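Local coordinates for beta-hexosaminidase LpqI (Mycobacterium tuberculosis H37Rv, PDB 6GFV), which cleaves the terminal beta-1,4-linked N-acetylglucosamine from peptidoglycan fragments, a step in the recycling of the mycobacterial cell wall, at residues R19-Q24 / A325-V330; R107-V112 / V159-G164; V197-L202 / L229-L234. All coordinates share one frame; numbering follows the deposited sequence.

Contact 1. Residues R19-Q24 / A325-V330; sequences RDKLAQ and AVDRSV
Helix 18-23 packs against helix 323-337 on the outside of the TIM-barrel-like glycoside hydrolase family 3 domain, and Lys21, Leu22, Val326, Asp327 and Val330 meet across the joint. The two short helical segments pass 9.8 Å apart between axes at a crossing angle of 53°. Lys21 meets three of these residues. Its CB sits before two valine methyls one helical turn apart, 4.0 Å from Val326 CG1 and 4.0 Å from Val330 CG2. Beyond CG the chain bends (chi3 -89°), which carries the ammonium to the carboxylate of Asp327: NZ donates to Asp327 OD1 at 2.8 Å, a salt bridge in which OD1 offers its syn lone pair, on the side of OD2. Val330 CG2 also comes within 3.7 Å of the Lys21 carbonyl O. Leu22 adds a branch tip, with its CD2 4.0 Å from Val326 CG2, while the same side chain touches Leu312, Glu313 and Leu316 of helix 305-317. Val326 thus divides its two methyls between neighbouring residues of the other helix. The chemistry is that of an amphipathic lysine: its CB rests on valine methyls, and the salt bridge to a partly exposed aspartate probably offsets the charge of a largely buried side chain.

Contact 2. Residues R107-V112 / V159-G164; sequences RTVQQV and VTAYAG
Tyr162 reaches from helix 156-172 to the start of helix 109-126, where Arg107, Val109 and Val112 meet it at a helix N-terminus closed by a capping box. The phenol OH donates to Arg107 O at 2.8 Å, arriving in the carbonyl plane with a C=O...O angle of 150°. Over one ring face stands Val109 CG2, 3.8 Å from the centroid and only 12° off the normal, a CH-pi contact. Val112 CG2 approaches differently, lying in the ring plane at the edge, 3.7 Å from Tyr162 CD1. With Val109 CG1 anti to the backbone N (chi1 163°), CG2 is left to stand over the ring, and CG1 lies 3.9 Å from Ala161 O. Outside this shell, Ala165 and Tyr166 of helix 156-172 continue the packing against Val109 and Val112, and Phe152 from a loop also meets Tyr162. Arg107 O and Thr108 N belong to one peptide, so Tyr162 OH holds its carbonyl while Gln111 OE1 holds its N-H, which probably helps to fix that peptide. In the capping box Gln111 N donates to Thr108 OG1 at 3.0 Å, and in return Thr108 N donates to a lone pair of Gln111 OE1 at 2.9 Å.

Contact 3. Residues V197-L202 / L229-L234; sequences VTTPPL and LQVPGL
Thr199 holds OG1 in the crowded position between its backbone N and carbonyl carbon (chi1 68°), which sets the hydroxyl against Val231 and places CG2 by Leu229 CB; Gln230, with CG anti to its carbonyl carbon and the chain extended beyond, runs beside Val197 and Thr198. The groups lie along a short, weakly bonded parallel pairing of strand 197-198 with the C-terminal end of barrel strand 223-230, and in the loops that follow. Two bonds of alternating direction, both made by the backbone of Gln230, define the pairing: Gln230 N donates to Val197 O at 2.9 Å, and Thr199 N to Gln230 O at 2.8 Å. Past the strands, Leu202 N donates to Pro232 O at 3.0 Å, so the first turn of helix 202-206 is tied to the loop. Pro232 also packs its ring on the opposing backbone, CD lying 3.3 Å from Thr199 O. Leu229 and Val197 point the same way, CD2 of the leucine 3.6 Å from CG1 of the valine. This apolar pair is near residues assigned by similarity to the active site: between side chains, Leu229 is about 5 Å from His181, a probable substrate-binding residue, and Val197 about 6 Å from Asp191, probably important for catalysis. Thr198 and Gln230 lie on the other face, where the amide is held by water at both ends. One water accepts from Gln230 NE2 and Val197 N, and a second donates to Gln230 OE1 and hydrogen-bonds Thr198 OG1. Gly233, with positive phi (95°), places its O 3.8 Å from Leu202 CD2. Although Thr199 OG1 touches Val231, its proton goes within its own segment, to Pro200 O at 3.0 Å, tilted 21° from the carbonyl plane.

All three contacts belong to one family 3 hydrolase domain but sample different places in it. Contact 1 is buried and closes the longest span of chain, bringing an early helix against a late one; contact 2 is a surface joint between helices on the opposite side of the chain's centre, about 36 Å away between centres. Contact 3, partly buried, is the strand-and-loop contact of the set and the one near residues assigned by similarity to substrate binding and catalysis. No secondary-structure element is shared. The chemistry follows: a salt bridge beside valine and leucine packing in contact 1, an aromatic ring with a hydroxyl-to-carbonyl bond in contact 2, and backbone bonds with bridging waters in contact 3.

Contact 1. Residues R19-Q24 / A325-V330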
ATOM      1  N   ARG A  19       1.115 -22.624  -0.721  1.00 21.01           N
ATOM      2  CA  ARG A  19       0.630 -21.827  -1.837  1.00 20.81           C
ATOM      3  C   ARG A  19      -0.375 -20.760  -1.386  1.00 20.64           C
ATOM      4  O   ARG A  19      -0.297 -19.613  -1.809  1.00 19.87           O
ATOM      5  CB  ARG A  19       0.006 -22.739  -2.895  1.00 21.82           C
ATOM      6  CG  ARG A  19      -0.408 -22.043  -4.173  1.00 21.67           C
ATOM      7  CD  ARG A  19      -0.605 -23.060  -5.293  1.00 25.30           C
ATOM      8  NE  ARG A  19      -0.990 -22.445  -6.558  1.00 22.45           N
ATOM      9  CZ  ARG A  19      -0.162 -22.214  -7.571  1.00 26.25           C
ATOM     10  NH1 ARG A  19       1.119 -22.545  -7.482  1.00 21.41           N
ATOM     11  NH2 ARG A  19      -0.617 -21.652  -8.681  1.00 27.73           N
ATOM     12  N   ASP A  20      -1.307 -21.139  -0.520  1.00 21.36           N
ATOM     13  CA  ASP A  20      -2.302 -20.191  -0.025  1.00 21.28           C
ATOM     14  C   ASP A  20      -1.689 -19.133   0.912  1.00 20.22           C
ATOM     15  O   ASP A  20      -2.178 -18.021   0.972  1.00 19.79           O
ATOM     16  CB  ASP A  20      -3.445 -20.917   0.691  1.00 22.36           C
ATOM     17  CG  ASP A  20      -4.453 -21.544  -0.272  1.00 23.67           C
ATOM     18  OD1 ASP A  20      -4.485 -21.175  -1.461  1.00 23.22           O
ATOM     19  OD2 ASP A  20      -5.227 -22.409   0.170  1.00 24.36           O
ATOM     20  N   LYS A  21      -0.632 -19.479   1.643  1.00 19.82           N
ATOM     21  CA  LYS A  21       0.081 -18.474   2.441  1.00 18.76           C
ATOM     22  C   LYS A  21       0.667 -17.401   1.532  1.00 17.78           C
ATOM     23  O   LYS A  21       0.473 -16.209   1.771  1.00 17.14           O
ATOM     24  CB  LYS A  21       1.198 -19.109   3.293  1.00 18.52           C
ATOM     25  CG  LYS A  21       0.682 -20.044   4.364  1.00 19.39           C
ATOM     26  CD  LYS A  21       1.669 -20.235   5.492  1.00 18.96           C
ATOM     27  CE  LYS A  21       2.607 -21.380   5.212  1.00 23.80           C
ATOM     28  NZ  LYS A  21       3.316 -21.802   6.455  1.00 19.08           N
ATOM     29  N   LEU A  22       1.384 -17.842   0.496  1.00 17.70           N
ATOM     30  CA  LEU A  22       1.938 -16.949  -0.521  1.00 16.86           C
ATOM     31  C   LEU A  22       0.829 -16.087  -1.141  1.00 16.97           C
ATOM     32  O   LEU A  22       0.985 -14.883  -1.292  1.00 16.15           O
ATOM     33  CB  LEU A  22       2.669 -17.756  -1.611  1.00 17.01           C
ATOM     34  CG  LEU A  22       3.907 -18.584  -1.222  1.00 16.84           C
ATOM     35  CD1 LEU A  22       4.249 -19.686  -2.224  1.00 17.42           C
ATOM     36  CD2 LEU A  22       5.124 -17.688  -0.979  1.00 15.59           C
ATOM     37  N   ALA A  23      -0.307 -16.698  -1.459  1.00 17.57           N
ATOM     38  CA  ALA A  23      -1.386 -15.968  -2.118  1.00 16.98           C
ATOM     39  C   ALA A  23      -1.926 -14.833  -1.242  1.00 16.09           C
ATOM     40  O   ALA A  23      -2.323 -13.788  -1.760  1.00 15.34           O
ATOM     41  CB  ALA A  23      -2.509 -16.921  -2.523  1.00 17.78           C
ATOM     42  N   GLN A  24      -1.907 -15.025   0.072  1.00 16.27           N
ATOM     43  CA  GLN A  24      -2.319 -13.972   1.004  1.00 15.56           C
ATOM     44  C   GLN A  24      -1.511 -12.688   0.874  1.00 14.58           C
ATOM     45  O   GLN A  24      -1.956 -11.644   1.326  1.00 13.94           O
ATOM     46  CB  GLN A  24      -2.217 -14.445   2.452  1.00 16.07           C
ATOM     47  CG  GLN A  24      -3.356 -15.326   2.911  1.00 18.84           C
ATOM     48  CD  GLN A  24      -4.682 -14.610   2.831  1.00 18.48           C
ATOM     49  OE1 GLN A  24      -4.839 -13.528   3.392  1.00 15.85           O
ATOM     50  NE2 GLN A  24      -5.644 -15.203   2.122  1.00 16.98           N
ATOM     51  N   ALA A 325       9.941 -16.067   6.821  1.00 18.11           N
ATOM     52  CA  ALA A 325       9.666 -14.752   6.268  1.00 17.12           C
ATOM     53  C   ALA A 325       8.220 -14.646   5.748  1.00 16.71           C
ATOM     54  O   ALA A 325       7.551 -13.638   5.954  1.00 15.89           O
ATOM     55  CB  ALA A 325      10.660 -14.428   5.171  1.00 17.20           C
ATOM     56  N   VAL A 326       7.760 -15.685   5.065  1.00 17.35           N
ATOM     57  CA  VAL A 326       6.370 -15.787   4.631  1.00 17.15           C
ATOM     58  C   VAL A 326       5.387 -15.816   5.812  1.00 16.98           C
ATOM     59  O   VAL A 326       4.393 -15.098   5.817  1.00 16.36           O
ATOM     60  CB  VAL A 326       6.163 -17.039   3.760  1.00 18.89           C
ATOM     61  CG1 VAL A 326       4.697 -17.235   3.420  1.00 17.93           C
ATOM     62  CG2 VAL A 326       6.987 -16.932   2.494  1.00 18.20           C
ATOM     63  N   ASP A 327       5.674 -16.632   6.818  1.00 17.58           N
ATOM     64  CA  ASP A 327       4.796 -16.722   7.979  1.00 17.53           C
ATOM     65  C   ASP A 327       4.661 -15.383   8.709  1.00 16.62           C
ATOM     66  O   ASP A 327       3.567 -15.021   9.131  1.00 16.29           O
ATOM     67  CB  ASP A 327       5.294 -17.783   8.964  1.00 18.47           C
ATOM     68  CG  ASP A 327       5.060 -19.197   8.479  1.00 19.36           C
ATOM     69  OD1 ASP A 327       4.349 -19.390   7.472  1.00 19.36           O
ATOM     70  OD2 ASP A 327       5.591 -20.126   9.123  1.00 20.17           O
ATOM     71  N   ARG A 328       5.771 -14.665   8.864  1.00 16.29           N
ATOM     72  CA  ARG A 328       5.774 -13.388   9.566  1.00 15.48           C
ATOM     73  C   ARG A 328       4.884 -12.356   8.865  1.00 14.67           C
ATOM     74  O   ARG A 328       4.179 -11.599   9.507  1.00 14.16           O
ATOM     75  CB  ARG A 328       7.202 -12.847   9.683  1.00 21.36           C
ATOM     76  CG  ARG A 328       7.413 -11.886  10.831  1.00 25.34           C
ATOM     77  CD  ARG A 328       8.895 -11.498  11.004  1.00 33.18           C
ATOM     78  NE  ARG A 328       9.796 -12.645  11.128  1.00 37.33           N
ATOM     79  CZ  ARG A 328      10.755 -12.948  10.254  1.00 39.16           C
ATOM     80  NH1 ARG A 328      10.960 -12.189   9.186  1.00 39.92           N
ATOM     81  NH2 ARG A 328      11.520 -14.010  10.449  1.00 39.31           N
ATOM     82  N   SER A 329       4.946 -12.332   7.544  1.00 14.63           N
ATOM     83  CA  SER A 329       4.105 -11.444   6.761  1.00 13.99           C
ATOM     84  C   SER A 329       2.637 -11.877   6.777  1.00 14.16           C
ATOM     85  O   SER A 329       1.755 -11.032   6.800  1.00 13.62           O
ATOM     86  CB  SER A 329       4.613 -11.359   5.328  1.00 14.01           C
ATOM     87  OG  SER A 329       5.788 -10.581   5.262  1.00 13.68           O
ATOM     88  N   VAL A 330       2.373 -13.181   6.766  1.00 14.95           N
ATOM     89  CA  VAL A 330       0.992 -13.652   6.860  1.00 15.20           C
ATOM     90  C   VAL A 330       0.340 -13.216   8.173  1.00 14.96           C
ATOM     91  O   VAL A 330      -0.844 -12.884   8.204  1.00 14.79           O
ATOM     92  CB  VAL A 330       0.874 -15.195   6.721  1.00 16.17           C
ATOM     93  CG1 VAL A 330      -0.533 -15.665   7.090  1.00 16.47           C
ATOM     94  CG2 VAL A 330       1.215 -15.632   5.300  1.00 16.46           C
TER

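Contact 2. Residues R107-V112 / V159-G164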
ATOM      1  N   ARG A 107      -8.028  25.121   4.288  1.00 17.49           N
ATOM      2  CA  ARG A 107      -8.791  24.571   5.416  1.00 16.99           C
ATOM      3  C   ARG A 107      -7.899  24.276   6.638  1.00 16.74           C
ATOM      4  O   ARG A 107      -6.698  24.029   6.494  1.00 16.76           O
ATOM      5  CB  ARG A 107      -9.533  23.284   5.008  1.00 16.60           C
ATOM      6  CG  ARG A 107     -10.412  23.378   3.748  1.00 16.70           C
ATOM      7  CD  ARG A 107     -11.485  22.272   3.657  1.00 16.24           C
ATOM      8  NE  ARG A 107     -12.098  22.237   2.322  1.00 21.38           N
ATOM      9  CZ  ARG A 107     -13.141  21.493   1.953  1.00 20.80           C
ATOM     10  NH1 ARG A 107     -13.762  20.687   2.813  1.00 15.75           N
ATOM     11  NH2 ARG A 107     -13.577  21.564   0.700  1.00 16.51           N
ATOM     12  N   THR A 108      -8.483  24.292   7.836  1.00 18.93           N
ATOM     13  CA  THR A 108      -7.739  23.954   9.050  1.00 18.90           C
ATOM     14  C   THR A 108      -7.405  22.475   9.087  1.00 20.00           C
ATOM     15  O   THR A 108      -7.892  21.703   8.272  1.00 16.88           O
ATOM     16  CB  THR A 108      -8.510  24.282  10.343  1.00 16.22           C
ATOM     17  OG1 THR A 108      -9.586  23.349  10.512  1.00 15.76           O
ATOM     18  CG2 THR A 108      -9.039  25.691  10.326  1.00 16.78           C
ATOM     19  N   VAL A 109      -6.591  22.092  10.062  1.00 15.51           N
ATOM     20  CA  VAL A 109      -6.191  20.705  10.253  1.00 17.18           C
ATOM     21  C   VAL A 109      -7.401  19.856  10.652  1.00 14.56           C
ATOM     22  O   VAL A 109      -7.592  18.753  10.163  1.00 14.22           O
ATOM     23  CB  VAL A 109      -5.073  20.614  11.316  1.00 18.72           C
ATOM     24  CG1 VAL A 109      -4.913  19.212  11.835  1.00 14.39           C
ATOM     25  CG2 VAL A 109      -3.754  21.135  10.734  1.00 15.31           C
ATOM     26  N   GLN A 110      -8.228  20.405  11.525  1.00 14.63           N
ATOM     27  CA  GLN A 110      -9.437  19.733  11.955  1.00 14.31           C
ATOM     28  C   GLN A 110     -10.447  19.581  10.813  1.00 14.31           C
ATOM     29  O   GLN A 110     -11.086  18.551  10.706  1.00 16.22           O
ATOM     30  CB  GLN A 110     -10.062  20.490  13.118  1.00 22.90           C
ATOM     31  CG  GLN A 110     -11.312  19.852  13.652  1.00 25.40           C
ATOM     32  CD  GLN A 110     -11.937  20.653  14.770  1.00 33.63           C
ATOM     33  OE1 GLN A 110     -12.502  21.722  14.545  1.00 38.38           O
ATOM     34  NE2 GLN A 110     -11.817  20.155  15.989  1.00 37.11           N
ATOM     35  N   GLN A 111     -10.585  20.599   9.965  1.00 14.74           N
ATOM     36  CA  GLN A 111     -11.457  20.511   8.788  1.00 14.81           C
ATOM     37  C   GLN A 111     -10.964  19.442   7.820  1.00 14.58           C
ATOM     38  O   GLN A 111     -11.746  18.806   7.125  1.00 14.45           O
ATOM     39  CB  GLN A 111     -11.542  21.849   8.054  1.00 15.37           C
ATOM     40  CG  GLN A 111     -12.425  22.921   8.700  1.00 19.40           C
ATOM     41  CD  GLN A 111     -12.405  24.230   7.920  1.00 16.26           C
ATOM     42  OE1 GLN A 111     -11.349  24.693   7.501  1.00 16.55           O
ATOM     43  NE2 GLN A 111     -13.584  24.816   7.704  1.00 16.48           N
ATOM     44  N   VAL A 112      -9.655  19.235   7.785  1.00 14.57           N
ATOM     45  CA  VAL A 112      -9.114  18.209   6.922  1.00 14.38           C
ATOM     46  C   VAL A 112      -9.431  16.834   7.497  1.00 13.85           C
ATOM     47  O   VAL A 112      -9.749  15.913   6.754  1.00 13.68           O
ATOM     48  CB  VAL A 112      -7.598  18.395   6.709  1.00 14.62           C
ATOM     49  CG1 VAL A 112      -6.996  17.164   6.070  1.00 14.29           C
ATOM     50  CG2 VAL A 112      -7.349  19.645   5.841  1.00 15.14           C
ATOM     51  N   VAL A 159       3.539  19.104   6.759  1.00 15.29           N
ATOM     52  CA  VAL A 159       3.118  17.807   6.274  1.00 14.39           C
ATOM     53  C   VAL A 159       2.709  16.892   7.434  1.00 13.83           C
ATOM     54  O   VAL A 159       1.712  16.194   7.334  1.00 13.36           O
ATOM     55  CB  VAL A 159       4.225  17.136   5.421  1.00 14.13           C
ATOM     56  CG1 VAL A 159       3.894  15.683   5.147  1.00 13.26           C
ATOM     57  CG2 VAL A 159       4.421  17.899   4.111  1.00 14.71           C
ATOM     58  N   THR A 160       3.454  16.902   8.536  1.00 14.01           N
ATOM     59  CA  THR A 160       3.105  16.048   9.673  1.00 13.64           C
ATOM     60  C   THR A 160       1.726  16.403  10.208  1.00 13.83           C
ATOM     61  O   THR A 160       0.910  15.508  10.471  1.00 13.37           O
ATOM     62  CB  THR A 160       4.149  16.123  10.823  1.00 14.01           C
ATOM     63  OG1 THR A 160       5.413  15.678  10.344  1.00 13.84           O
ATOM     64  CG2 THR A 160       3.755  15.209  11.973  1.00 13.76           C
ATOM     65  N   ALA A 161       1.447  17.696  10.327  1.00 14.58           N
ATOM     66  CA  ALA A 161       0.160  18.148  10.834  1.00 14.90           C
ATOM     67  C   ALA A 161      -1.008  17.750   9.908  1.00 14.47           C
ATOM     68  O   ALA A 161      -1.975  17.139  10.355  1.00 14.23           O
ATOM     69  CB  ALA A 161       0.179  19.652  11.049  1.00 15.92           C
ATOM     70  N   TYR A 162      -0.903  18.068   8.624  1.00 14.48           N
ATOM     71  CA  TYR A 162      -2.003  17.804   7.687  1.00 14.24           C
ATOM     72  C   TYR A 162      -2.135  16.355   7.204  1.00 13.39           C
ATOM     73  O   TYR A 162      -3.251  15.849   7.134  1.00 13.59           O
ATOM     74  CB  TYR A 162      -1.905  18.738   6.480  1.00 14.76           C
ATOM     75  CG  TYR A 162      -2.484  20.106   6.756  1.00 15.69           C
ATOM     76  CD1 TYR A 162      -3.851  20.334   6.651  1.00 15.91           C
ATOM     77  CD2 TYR A 162      -1.676  21.163   7.149  1.00 16.46           C
ATOM     78  CE1 TYR A 162      -4.398  21.577   6.912  1.00 16.86           C
ATOM     79  CE2 TYR A 162      -2.218  22.417   7.414  1.00 17.44           C
ATOM     80  CZ  TYR A 162      -3.583  22.616   7.289  1.00 19.70           C
ATOM     81  OH  TYR A 162      -4.138  23.851   7.548  1.00 18.69           O
ATOM     82  N   ALA A 163      -1.043  15.677   6.874  1.00 12.99           N
ATOM     83  CA  ALA A 163      -1.156  14.268   6.504  1.00 12.29           C
ATOM     84  C   ALA A 163      -1.605  13.437   7.712  1.00 12.01           C
ATOM     85  O   ALA A 163      -2.334  12.461   7.556  1.00 11.64           O
ATOM     86  CB  ALA A 163       0.137  13.732   5.958  1.00 12.03           C
ATOM     87  N   GLY A 164      -1.157  13.840   8.900  1.00 12.30           N
ATOM     88  CA  GLY A 164      -1.556  13.214  10.149  1.00 12.27           C
ATOM     89  C   GLY A 164      -3.060  13.306  10.360  1.00 12.44           C
ATOM     90  O   GLY A 164      -3.703  12.316  10.688  1.00 13.10           O
TER

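Contact 3. Residues V197-L202 / L229-L234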
ATOM      1  N   VAL A 197      14.264   6.553 -10.689  1.00 18.71           N
ATOM      2  CA  VAL A 197      14.267   7.776  -9.908  1.00 18.45           C
ATOM      3  C   VAL A 197      15.206   7.675  -8.692  1.00 17.96           C
ATOM      4  O   VAL A 197      15.197   6.677  -7.967  1.00 17.22           O
ATOM      5  CB  VAL A 197      12.830   8.118  -9.456  1.00 17.69           C
ATOM      6  CG1 VAL A 197      12.819   9.253  -8.470  1.00 17.37           C
ATOM      7  CG2 VAL A 197      11.964   8.452 -10.672  1.00 18.37           C
ATOM      8  N   THR A 198      16.011   8.715  -8.485  1.00 18.48           N
ATOM      9  CA  THR A 198      16.931   8.798  -7.356  1.00 18.20           C
ATOM     10  C   THR A 198      16.548   9.926  -6.391  1.00 17.85           C
ATOM     11  O   THR A 198      16.101  10.989  -6.815  1.00 18.32           O
ATOM     12  CB  THR A 198      18.387   9.005  -7.862  1.00 19.29           C
ATOM     13  OG1 THR A 198      18.781   7.885  -8.657  1.00 19.65           O
ATOM     14  CG2 THR A 198      19.376   9.193  -6.718  1.00 19.16           C
ATOM     15  N   THR A 199      16.726   9.685  -5.092  1.00 17.13           N
ATOM     16  CA  THR A 199      16.502  10.681  -4.035  1.00 16.89           C
ATOM     17  C   THR A 199      17.774  11.482  -3.685  1.00 17.66           C
ATOM     18  O   THR A 199      18.850  11.135  -4.132  1.00 18.26           O
ATOM     19  CB  THR A 199      16.004  10.001  -2.743  1.00 15.84           C
ATOM     20  OG1 THR A 199      17.051   9.200  -2.180  1.00 15.80           O
ATOM     21  CG2 THR A 199      14.784   9.136  -3.002  1.00 15.14           C
ATOM     22  N   PRO A 200      17.642  12.552  -2.878  1.00 17.73           N
ATOM     23  CA  PRO A 200      18.821  13.180  -2.261  1.00 18.38           C
ATOM     24  C   PRO A 200      19.521  12.202  -1.324  1.00 17.91           C
ATOM     25  O   PRO A 200      18.932  11.179  -1.021  1.00 17.04           O
ATOM     26  CB  PRO A 200      18.228  14.366  -1.491  1.00 18.41           C
ATOM     27  CG  PRO A 200      16.936  14.675  -2.217  1.00 18.23           C
ATOM     28  CD  PRO A 200      16.418  13.351  -2.674  1.00 17.46           C
ATOM     29  N   PRO A 201      20.742  12.507  -0.851  1.00 18.55           N
ATOM     30  CA  PRO A 201      21.433  11.498  -0.033  1.00 18.21           C
ATOM     31  C   PRO A 201      20.694  11.168   1.260  1.00 17.30           C
ATOM     32  O   PRO A 201      19.900  11.977   1.722  1.00 17.12           O
ATOM     33  CB  PRO A 201      22.793  12.156   0.264  1.00 19.23           C
ATOM     34  CG  PRO A 201      22.947  13.176  -0.789  1.00 20.17           C
ATOM     35  CD  PRO A 201      21.588  13.691  -1.073  1.00 19.73           C
ATOM     36  N   LEU A 202      20.947   9.991   1.823  1.00 16.83           N
ATOM     37  CA  LEU A 202      20.288   9.557   3.056  1.00 19.17           C
ATOM     38  C   LEU A 202      20.328  10.600   4.184  1.00 16.35           C
ATOM     39  O   LEU A 202      19.321  10.828   4.846  1.00 15.85           O
ATOM     40  CB  LEU A 202      20.902   8.245   3.548  1.00 18.68           C
ATOM     41  CG  LEU A 202      20.315   7.600   4.804  1.00 15.29           C
ATOM     42  CD1 LEU A 202      18.806   7.459   4.735  1.00 14.51           C
ATOM     43  CD2 LEU A 202      20.929   6.249   5.026  1.00 21.38           C
ATOM     44  N   LEU A 229      12.447   3.897  -5.382  1.00 14.27           N
ATOM     45  CA  LEU A 229      13.360   5.016  -5.224  1.00 14.64           C
ATOM     46  C   LEU A 229      14.787   4.578  -4.884  1.00 14.93           C
ATOM     47  O   LEU A 229      15.003   3.903  -3.886  1.00 14.46           O
ATOM     48  CB  LEU A 229      12.839   5.945  -4.127  1.00 14.09           C
ATOM     49  CG  LEU A 229      11.489   6.624  -4.333  1.00 13.89           C
ATOM     50  CD1 LEU A 229      11.004   7.246  -3.054  1.00 13.33           C
ATOM     51  CD2 LEU A 229      11.586   7.675  -5.427  1.00 14.70           C
ATOM     52  N   GLN A 230      15.742   4.968  -5.723  1.00 15.80           N
ATOM     53  CA  GLN A 230      17.156   4.743  -5.463  1.00 16.24           C
ATOM     54  C   GLN A 230      17.673   5.798  -4.481  1.00 16.17           C
ATOM     55  O   GLN A 230      17.494   6.990  -4.674  1.00 16.45           O
ATOM     56  CB  GLN A 230      17.947   4.764  -6.773  1.00 17.33           C
ATOM     57  CG  GLN A 230      17.581   3.667  -7.752  1.00 17.59           C
ATOM     58  CD  GLN A 230      18.130   3.916  -9.141  1.00 18.79           C
ATOM     59  OE1 GLN A 230      19.320   4.177  -9.317  1.00 20.02           O
ATOM     60  NE2 GLN A 230      17.261   3.864 -10.136  1.00 21.38           N
ATOM     61  N   VAL A 231      18.297   5.347  -3.404  1.00 15.88           N
ATOM     62  CA  VAL A 231      18.694   6.249  -2.332  1.00 15.81           C
ATOM     63  C   VAL A 231      20.197   6.156  -2.040  1.00 16.44           C
ATOM     64  O   VAL A 231      20.675   5.140  -1.543  1.00 16.31           O
ATOM     65  CB  VAL A 231      17.912   5.942  -1.051  1.00 14.92           C
ATOM     66  CG1 VAL A 231      18.292   6.922   0.056  1.00 14.97           C
ATOM     67  CG2 VAL A 231      16.392   5.934  -1.324  1.00 14.33           C
ATOM     68  N   PRO A 232      20.945   7.223  -2.357  1.00 17.23           N
ATOM     69  CA  PRO A 232      22.396   7.253  -2.109  1.00 17.96           C
ATOM     70  C   PRO A 232      22.733   7.109  -0.621  1.00 17.59           C
ATOM     71  O   PRO A 232      22.222   7.849   0.211  1.00 17.24           O
ATOM     72  CB  PRO A 232      22.818   8.627  -2.653  1.00 18.85           C
ATOM     73  CG  PRO A 232      21.696   9.016  -3.615  1.00 18.75           C
ATOM     74  CD  PRO A 232      20.465   8.446  -3.023  1.00 17.60           C
ATOM     75  N   GLY A 233      23.560   6.121  -0.296  1.00 17.74           N
ATOM     76  CA  GLY A 233      23.888   5.814   1.084  1.00 17.49           C
ATOM     77  C   GLY A 233      23.040   4.721   1.720  1.00 16.63           C
ATOM     78  O   GLY A 233      23.310   4.322   2.843  1.00 16.51           O
ATOM     79  N   LEU A 234      22.022   4.240   1.005  1.00 16.14           N
ATOM     80  CA  LEU A 234      21.120   3.212   1.527  1.00 15.41           C
ATOM     81  C   LEU A 234      20.895   2.014   0.592  1.00 15.43           C
ATOM     82  O   LEU A 234      21.033   0.877   1.022  1.00 15.37           O
ATOM     83  CB  LEU A 234      19.761   3.831   1.880  1.00 14.70           C
ATOM     84  CG  LEU A 234      18.698   2.940   2.526  1.00 14.81           C
ATOM     85  CD1 LEU A 234      19.098   2.462   3.927  1.00 13.97           C
ATOM     86  CD2 LEU A 234      17.365   3.671   2.582  1.00 13.45           C
TER
HETATM   87  O   HOH W   1      14.254   3.938  -9.322  1.00 18.73           O
HETATM   88  O   HOH W   2      21.193   6.224  -8.558  1.00 13.74           O